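Local coordinates for protein sortase (Actinomyces oris, PDB 2XWG) that is a class C sortase that probably cleaves and joins pilin subunits during fimbrial assembly, and binds calcium in this crystal structure, at residues 79-84 and 121-126; 105-110 and 164-169. All coordinates share one frame; numbering follows the deposited sequence.

Interaction 1: 79-84 and 121-126; sequences LESQRP and DSRTLT. With CA (calcium ion), chain F.
Where the lid region of this class C sortase passes the start of helix 122-127, Ser81 O accepts the backbone N-H of Ser122 at 2.7 Å, nearly straight at 168°. The same oxygen takes a weak, bent bond from Arg123 NH2, 2.6 Å from Ser81 O, which lies at the edge of the guanidinium near its plane. Gln82 reaches back so that its OE1 lies over one face of that guanidinium, 3.2 Å from Arg123 CZ, the amide plane tilted 33° against it; this is packing of a carbonyl oxygen on a cation, as the angles do not suit a hydrogen bond.

Asp121 is the helix N-cap. Its CG sits between backbone N and carbonyl carbon (chi1 57°), which turns the carboxylate toward the first helical turn, where Thr124 N meets OD2 from above its plane at 3.1 Å. Arg123 NE joins Asp121 OD2 in a weak salt bridge of 3.4 Å. Replacing Asp121 by an alanine would remove the carboxylate that caps Thr124 N and pairs with Arg123 NE, and is likely to leave that guanidinium freer to turn away from Ser81 O. Arg83 runs alongside the carboxylate, its CG 3.7 Å from Asp121 CG, while its own charged end stays apart.

Just upstream, Glu80 O binds calcium at 2.6 Å; Pro77 and Thr120 also bind it, and one of its waters donates to Gln82 O. Leu125 of the helix touches Trp78 and His151, the predicted active-site histidine.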
ATOM      1  N   LEU A  79       4.888   7.090 -12.314  1.00 39.38           N
ATOM      2  CA  LEU A  79       4.651   7.490 -13.689  1.00 41.03           C
ATOM      3  C   LEU A  79       3.868   8.790 -13.664  1.00 41.96           C
ATOM      4  O   LEU A  79       4.358   9.857 -14.061  1.00 40.39           O
ATOM      5  CB  LEU A  79       3.814   6.435 -14.411  1.00 44.33           C
ATOM      6  CG  LEU A  79       3.661   6.724 -15.903  1.00 53.88           C
ATOM      7  CD1 LEU A  79       4.991   6.394 -16.593  1.00 53.09           C
ATOM      8  CD2 LEU A  79       2.516   5.951 -16.537  1.00 49.42           C
ATOM      9  N   GLU A  80       2.638   8.674 -13.182  1.00 45.79           N
ATOM     10  CA  GLU A  80       1.726   9.797 -13.075  1.00 48.06           C
ATOM     11  C   GLU A  80       1.908  10.549 -11.745  1.00 47.36           C
ATOM     12  O   GLU A  80       2.083   9.942 -10.686  1.00 40.95           O
ATOM     13  CB  GLU A  80       0.290   9.293 -13.225  1.00 49.52           C
ATOM     14  CG  GLU A  80      -0.738  10.400 -13.304  1.00 56.31           C
ATOM     15  CD  GLU A  80      -0.263  11.548 -14.189  1.00 65.15           C
ATOM     16  OE1 GLU A  80       0.621  11.303 -15.062  1.00 65.11           O
ATOM     17  OE2 GLU A  80      -0.769  12.688 -14.006  1.00 58.73           O
ATOM     18  N   SER A  81       1.889  11.873 -11.794  1.00 47.22           N
ATOM     19  CA  SER A  81       2.056  12.641 -10.565  1.00 46.36           C
ATOM     20  C   SER A  81       0.743  13.266 -10.093  1.00 48.60           C
ATOM     21  O   SER A  81       0.654  13.735  -8.962  1.00 48.38           O
ATOM     22  CB  SER A  81       3.115  13.731 -10.742  1.00 43.73           C
ATOM     23  OG  SER A  81       2.586  14.838 -11.449  1.00 50.78           O
ATOM     24  N   GLN A  82      -0.270  13.268 -10.957  1.00 53.67           N
ATOM     25  CA  GLN A  82      -1.539  13.932 -10.662  1.00 56.71           C
ATOM     26  C   GLN A  82      -2.612  12.930 -10.274  1.00 54.74           C
ATOM     27  O   GLN A  82      -2.534  11.762 -10.636  1.00 54.98           O
ATOM     28  CB  GLN A  82      -2.017  14.727 -11.883  1.00 59.19           C
ATOM     29  CG  GLN A  82      -1.082  15.857 -12.339  1.00 63.94           C
ATOM     30  CD  GLN A  82      -1.357  17.194 -11.638  1.00 72.78           C
ATOM     31  OE1 GLN A  82      -1.359  17.276 -10.401  1.00 69.40           O
ATOM     32  NE2 GLN A  82      -1.601  18.247 -12.431  1.00 72.43           N
ATOM     33  N   ARG A  83      -3.619  13.387  -9.541  1.00 62.30           N
ATOM     34  CA  ARG A  83      -4.786  12.550  -9.258  1.00 66.18           C
ATOM     35  C   ARG A  83      -5.489  12.197 -10.576  1.00 68.74           C
ATOM     36  O   ARG A  83      -5.718  13.082 -11.406  1.00 71.96           O
ATOM     37  CB  ARG A  83      -5.774  13.292  -8.341  1.00 65.73           C
ATOM     38  CG  ARG A  83      -5.279  13.560  -6.919  1.00 69.39           C
ATOM     39  CD  ARG A  83      -6.234  14.483  -6.111  1.00 78.65           C
ATOM     40  NE  ARG A  83      -7.624  14.029  -6.158  1.00 75.84           N
ATOM     41  CZ  ARG A  83      -8.592  14.659  -6.816  1.00 80.38           C
ATOM     42  NH1 ARG A  83      -8.323  15.797  -7.461  1.00 80.59           N
ATOM     43  NH2 ARG A  83      -9.831  14.168  -6.816  1.00 73.52           N
ATOM     44  N   PRO A  84      -5.845  10.916 -10.783  1.00 51.09           N
ATOM     45  CA  PRO A  84      -6.660  10.671 -11.983  1.00 51.27           C
ATOM     46  C   PRO A  84      -8.071  11.299 -11.857  1.00 59.51           C
ATOM     47  O   PRO A  84      -8.513  11.776 -10.789  1.00 54.38           O
ATOM     48  CB  PRO A  84      -6.747   9.138 -12.064  1.00 50.10           C
ATOM     49  CG  PRO A  84      -5.811   8.605 -11.002  1.00 45.95           C
ATOM     50  CD  PRO A  84      -5.632   9.698  -9.987  1.00 48.66           C
ATOM     51  N   ASP A 121      -0.700  10.372  -6.083  1.00 32.86           N
ATOM     52  CA  ASP A 121      -0.320  11.632  -6.692  1.00 36.88           C
ATOM     53  C   ASP A 121       0.792  12.243  -5.868  1.00 34.53           C
ATOM     54  O   ASP A 121       0.998  11.871  -4.718  1.00 33.56           O
ATOM     55  CB  ASP A 121      -1.512  12.563  -6.724  1.00 38.03           C
ATOM     56  CG  ASP A 121      -2.063  12.791  -5.367  1.00 40.41           C
ATOM     57  OD1 ASP A 121      -2.719  11.865  -4.817  1.00 36.13           O
ATOM     58  OD2 ASP A 121      -1.799  13.885  -4.838  1.00 46.31           O
ATOM     59  N   SER A 122       1.515  13.183  -6.457  1.00 40.21           N
ATOM     60  CA  SER A 122       2.685  13.754  -5.811  1.00 35.53           C
ATOM     61  C   SER A 122       2.335  14.423  -4.473  1.00 36.88           C
ATOM     62  O   SER A 122       3.088  14.307  -3.520  1.00 34.27           O
ATOM     63  CB  SER A 122       3.385  14.732  -6.750  1.00 33.28           C
ATOM     64  OG  SER A 122       2.631  15.931  -6.887  1.00 43.49           O
ATOM     65  N   ARG A 123       1.191  15.098  -4.383  1.00 40.68           N
ATOM     66  CA  ARG A 123       0.829  15.768  -3.140  1.00 40.25           C
ATOM     67  C   ARG A 123       0.650  14.734  -2.034  1.00 38.83           C
ATOM     68  O   ARG A 123       1.100  14.938  -0.902  1.00 40.73           O
ATOM     69  CB  ARG A 123      -0.479  16.581  -3.275  1.00 47.59           C
ATOM     70  CG  ARG A 123      -0.403  17.881  -4.084  1.00 58.36           C
ATOM     71  CD  ARG A 123      -1.393  17.857  -5.270  1.00 65.81           C
ATOM     72  NE  ARG A 123      -1.004  16.833  -6.250  1.00 66.70           N
ATOM     73  CZ  ARG A 123      -0.374  17.087  -7.401  1.00 63.58           C
ATOM     74  NH1 ARG A 123      -0.082  18.346  -7.744  1.00 59.11           N
ATOM     75  NH2 ARG A 123      -0.051  16.083  -8.212  1.00 58.32           N
ATOM     76  N   THR A 124      -0.029  13.637  -2.359  1.00 33.15           N
ATOM     77  CA  THR A 124      -0.306  12.569  -1.388  1.00 31.31           C
ATOM     78  C   THR A 124       0.962  11.957  -0.810  1.00 27.89           C
ATOM     79  O   THR A 124       1.068  11.796   0.399  1.00 25.24           O
ATOM     80  CB  THR A 124      -1.109  11.446  -2.026  1.00 29.56           C
ATOM     81  OG1 THR A 124      -2.396  11.941  -2.381  1.00 32.26           O
ATOM     82  CG2 THR A 124      -1.273  10.304  -1.074  1.00 29.06           C
ATOM     83  N   LEU A 125       1.929  11.640  -1.672  1.00 23.86           N
ATOM     84  CA  LEU A 125       3.173  11.018  -1.202  1.00 26.73           C
ATOM     85  C   LEU A 125       4.079  11.986  -0.430  1.00 23.80           C
ATOM     86  O   LEU A 125       5.007  11.556   0.246  1.00 24.58           O
ATOM     87  CB  LEU A 125       3.953  10.346  -2.346  1.00 24.60           C
ATOM     88  CG  LEU A 125       3.244   9.254  -3.135  1.00 22.40           C
ATOM     89  CD1 LEU A 125       4.249   8.422  -3.918  1.00 25.92           C
ATOM     90  CD2 LEU A 125       2.522   8.396  -2.193  1.00 21.78           C
ATOM     91  N   THR A 126       3.823  13.281  -0.544  1.00 24.73           N
ATOM     92  CA  THR A 126       4.466  14.268   0.322  1.00 25.88           C
ATOM     93  C   THR A 126       3.850  14.242   1.727  1.00 28.36           C
ATOM     94  O   THR A 126       4.492  14.622   2.703  1.00 29.23           O
ATOM     95  CB  THR A 126       4.351  15.673  -0.292  1.00 27.69           C
ATOM     96  OG1 THR A 126       5.402  15.843  -1.263  1.00 33.89           O
ATOM     97  CG2 THR A 126       4.487  16.737   0.755  1.00 28.39           C
TER
HETATM   98 CA    CA F1286       0.799   8.167  -9.190  1.00 44.82          CA
HETATM   99  O   HOH W   1       0.826   6.445 -11.434  1.00 45.45           O
HETATM  100  O   HOH W   2      -1.735   9.226  -9.937  1.00 41.66           O

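Interaction 2: 105-110 and 164-169; sequences IVIPSI and NQLKKG
The side-chain amide of Gln165 is the flat group of this contact: the CG2 methyl of Ile110 stands off to one side of its plane, nearest the nitrogen end, with NE2 3.9 Å from CG2. The same methyl also rests on Gln165 CB, so the glutamine, extended beyond CG, is met at both its base and its end.

Leu166 carries the rest. Its CD2 methyl enters between three residues of 105-110, lying 3.8 Å from Ile107 CG2, 3.8 Å from Ser109 OG and, a little farther, 4.1 Å from Ile110 CG2. With chi1 of Ile107 at -49°, CG2 lies trans to the backbone N and becomes the branch presented to both Leu166 methyls. Leu166 crosses Ile107 and Ile110 at about a right angle, and CD2 is its atom nearest to both. The three receiving residues are gathered by the single 3-10 turn 108-109 that follows strand 103-107, closed by the backbone bond from Ile110 N to Ile107 O at 3.1 Å.

Behind this apolar patch Ile107 packs on Phe160, Phe172 and Leu210, and Leu166 on Val225 of strand 221-229. Val106 is hydrogen-bonded to Tyr173 and Ile105 to Leu114, placing strand 103-107 between strands 171-176 and 112-118 in the sortase beta-barrel, with the 164-169 loop leading into 171-176.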
ATOM      1  N   ILE A 105       0.327   2.467   9.106  1.00 23.08           N
ATOM      2  CA  ILE A 105       1.299   1.385   9.057  1.00 21.14           C
ATOM      3  C   ILE A 105       2.430   1.645  10.000  1.00 21.97           C
ATOM      4  O   ILE A 105       2.897   2.767  10.107  1.00 26.01           O
ATOM      5  CB  ILE A 105       1.897   1.222   7.663  1.00 25.18           C
ATOM      6  CG1 ILE A 105       2.912   0.069   7.660  1.00 22.23           C
ATOM      7  CG2 ILE A 105       2.560   2.512   7.203  1.00 16.80           C
ATOM      8  CD1 ILE A 105       3.242  -0.365   6.281  1.00 18.51           C
ATOM      9  N   VAL A 106       2.871   0.605  10.691  1.00 20.93           N
ATOM     10  CA  VAL A 106       4.000   0.713  11.596  1.00 24.07           C
ATOM     11  C   VAL A 106       4.933  -0.441  11.288  1.00 27.83           C
ATOM     12  O   VAL A 106       4.506  -1.598  11.248  1.00 27.77           O
ATOM     13  CB  VAL A 106       3.585   0.683  13.088  1.00 27.10           C
ATOM     14  CG1 VAL A 106       2.787  -0.532  13.370  1.00 29.15           C
ATOM     15  CG2 VAL A 106       4.821   0.693  13.987  1.00 25.05           C
ATOM     16  N   ILE A 107       6.193  -0.112  11.006  1.00 27.45           N
ATOM     17  CA  ILE A 107       7.231  -1.097  10.696  1.00 23.83           C
ATOM     18  C   ILE A 107       8.255  -0.851  11.765  1.00 23.69           C
ATOM     19  O   ILE A 107       9.156  -0.044  11.588  1.00 24.62           O
ATOM     20  CB  ILE A 107       7.832  -0.817   9.340  1.00 21.21           C
ATOM     21  CG1 ILE A 107       6.713  -0.633   8.337  1.00 19.53           C
ATOM     22  CG2 ILE A 107       8.754  -1.981   8.889  1.00 26.33           C
ATOM     23  CD1 ILE A 107       7.109   0.153   7.142  1.00 20.48           C
ATOM     24  N   PRO A 108       8.083  -1.501  12.913  1.00 21.31           N
ATOM     25  CA  PRO A 108       8.784  -1.081  14.120  1.00 20.77           C
ATOM     26  C   PRO A 108      10.263  -1.069  13.892  1.00 27.90           C
ATOM     27  O   PRO A 108      10.911  -0.101  14.289  1.00 31.29           O
ATOM     28  CB  PRO A 108       8.452  -2.169  15.124  1.00 27.73           C
ATOM     29  CG  PRO A 108       7.266  -2.835  14.591  1.00 28.30           C
ATOM     30  CD  PRO A 108       7.240  -2.687  13.125  1.00 22.02           C
ATOM     31  N   SER A 109      10.794  -2.111  13.254  1.00 28.28           N
ATOM     32  CA  SER A 109      12.248  -2.308  13.221  1.00 31.21           C
ATOM     33  C   SER A 109      12.972  -1.307  12.364  1.00 31.21           C
ATOM     34  O   SER A 109      14.203  -1.296  12.356  1.00 38.90           O
ATOM     35  CB  SER A 109      12.620  -3.714  12.752  1.00 33.65           C
ATOM     36  OG  SER A 109      12.361  -3.877  11.366  1.00 34.76           O
ATOM     37  N   ILE A 110      12.221  -0.492  11.619  1.00 26.93           N
ATOM     38  CA  ILE A 110      12.801   0.657  10.927  1.00 25.21           C
ATOM     39  C   ILE A 110      12.133   1.985  11.316  1.00 28.44           C
ATOM     40  O   ILE A 110      12.299   3.007  10.648  1.00 22.78           O
ATOM     41  CB  ILE A 110      12.853   0.460   9.409  1.00 25.80           C
ATOM     42  CG1 ILE A 110      11.500   0.092   8.829  1.00 17.92           C
ATOM     43  CG2 ILE A 110      13.842  -0.669   9.071  1.00 29.52           C
ATOM     44  CD1 ILE A 110      11.380   0.475   7.324  1.00 17.60           C
ATOM     45  N   ASN A 164      14.998  -0.409   2.599  1.00 29.92           N
ATOM     46  CA  ASN A 164      16.148  -1.265   2.294  1.00 35.99           C
ATOM     47  C   ASN A 164      16.877  -1.881   3.494  1.00 37.62           C
ATOM     48  O   ASN A 164      17.954  -2.434   3.313  1.00 36.44           O
ATOM     49  CB  ASN A 164      17.165  -0.509   1.431  1.00 31.96           C
ATOM     50  CG  ASN A 164      17.637   0.773   2.095  1.00 35.38           C
ATOM     51  OD1 ASN A 164      17.492   0.947   3.303  1.00 35.69           O
ATOM     52  ND2 ASN A 164      18.193   1.681   1.307  1.00 30.63           N
ATOM     53  N   GLN A 165      16.326  -1.773   4.706  1.00 30.29           N
ATOM     54  CA  GLN A 165      16.933  -2.436   5.862  1.00 34.23           C
ATOM     55  C   GLN A 165      16.139  -3.663   6.263  1.00 37.27           C
ATOM     56  O   GLN A 165      16.605  -4.506   7.040  1.00 40.48           O
ATOM     57  CB  GLN A 165      17.070  -1.498   7.051  1.00 32.97           C
ATOM     58  CG  GLN A 165      17.981  -0.328   6.772  1.00 35.74           C
ATOM     59  CD  GLN A 165      18.029   0.615   7.935  1.00 41.00           C
ATOM     60  OE1 GLN A 165      18.402   1.794   7.799  1.00 40.82           O
ATOM     61  NE2 GLN A 165      17.620   0.112   9.102  1.00 37.16           N
ATOM     62  N   LEU A 166      14.942  -3.771   5.704  1.00 34.01           N
ATOM     63  CA  LEU A 166      14.071  -4.897   6.008  1.00 39.07           C
ATOM     64  C   LEU A 166      14.648  -6.184   5.425  1.00 41.28           C
ATOM     65  O   LEU A 166      15.243  -6.151   4.352  1.00 38.40           O
ATOM     66  CB  LEU A 166      12.677  -4.647   5.424  1.00 34.30           C
ATOM     67  CG  LEU A 166      11.772  -3.615   6.130  1.00 33.54           C
ATOM     68  CD1 LEU A 166      10.383  -3.692   5.549  1.00 28.35           C
ATOM     69  CD2 LEU A 166      11.708  -3.889   7.585  1.00 26.97           C
ATOM     70  N   LYS A 167      14.462  -7.302   6.126  1.00 46.25           N
ATOM     71  CA  LYS A 167      14.700  -8.627   5.547  1.00 50.51           C
ATOM     72  C   LYS A 167      13.548  -9.596   5.858  1.00 52.91           C
ATOM     73  O   LYS A 167      12.611  -9.252   6.592  1.00 51.86           O
ATOM     74  CB  LYS A 167      16.065  -9.205   5.976  1.00 55.17           C
ATOM     75  CG  LYS A 167      16.201  -9.545   7.459  1.00 56.32           C
ATOM     76  CD  LYS A 167      16.750  -8.381   8.277  1.00 59.32           C
ATOM     77  CE  LYS A 167      18.162  -7.980   7.859  1.00 60.17           C
ATOM     78  NZ  LYS A 167      19.225  -9.015   8.137  1.00 69.11           N
ATOM     79  N   LYS A 168      13.601 -10.800   5.291  1.00 47.35           N
ATOM     80  CA  LYS A 168      12.518 -11.770   5.481  1.00 50.75           C
ATOM     81  C   LYS A 168      12.304 -12.077   6.973  1.00 47.44           C
ATOM     82  O   LYS A 168      13.245 -12.051   7.758  1.00 48.55           O
ATOM     83  CB  LYS A 168      12.763 -13.051   4.654  1.00 56.22           C
ATOM     84  CG  LYS A 168      12.771 -12.820   3.127  1.00 57.00           C
ATOM     85  CD  LYS A 168      13.116 -14.082   2.307  1.00 60.36           C
ATOM     86  CE  LYS A 168      13.710 -13.685   0.932  1.00 68.03           C
ATOM     87  NZ  LYS A 168      13.188 -14.482  -0.226  1.00 64.91           N
ATOM     88  N   GLY A 169      11.062 -12.327   7.368  1.00 50.28           N
ATOM     89  CA  GLY A 169      10.751 -12.529   8.773  1.00 53.44           C
ATOM     90  C   GLY A 169      10.547 -11.243   9.570  1.00 52.53           C
ATOM     91  O   GLY A 169      10.073 -11.270  10.723  1.00 49.57           O
TER

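How the interactions relate
From the N terminus the chain leaves helix 55-68, runs through 79-84, passes helix 87-93 and enters the sheet at strand 103-107. Interaction 1 closes a loop of 36 residues when 121-126 returns to 79-84, tying the lid region to helix 122-127. Inside that loop lies 105-110, whose partner 164-169 comes only later, after strand 144-149; interaction 2 therefore closes a second loop of 53 residues, and the two cross rather than nest. Their centres are 25 Å apart and their nearest atoms about 11 Å, without touching: interaction 1 belongs to the calcium-bound surface, interaction 2 to the join of strand 103-107 with the approach to strand 171-176.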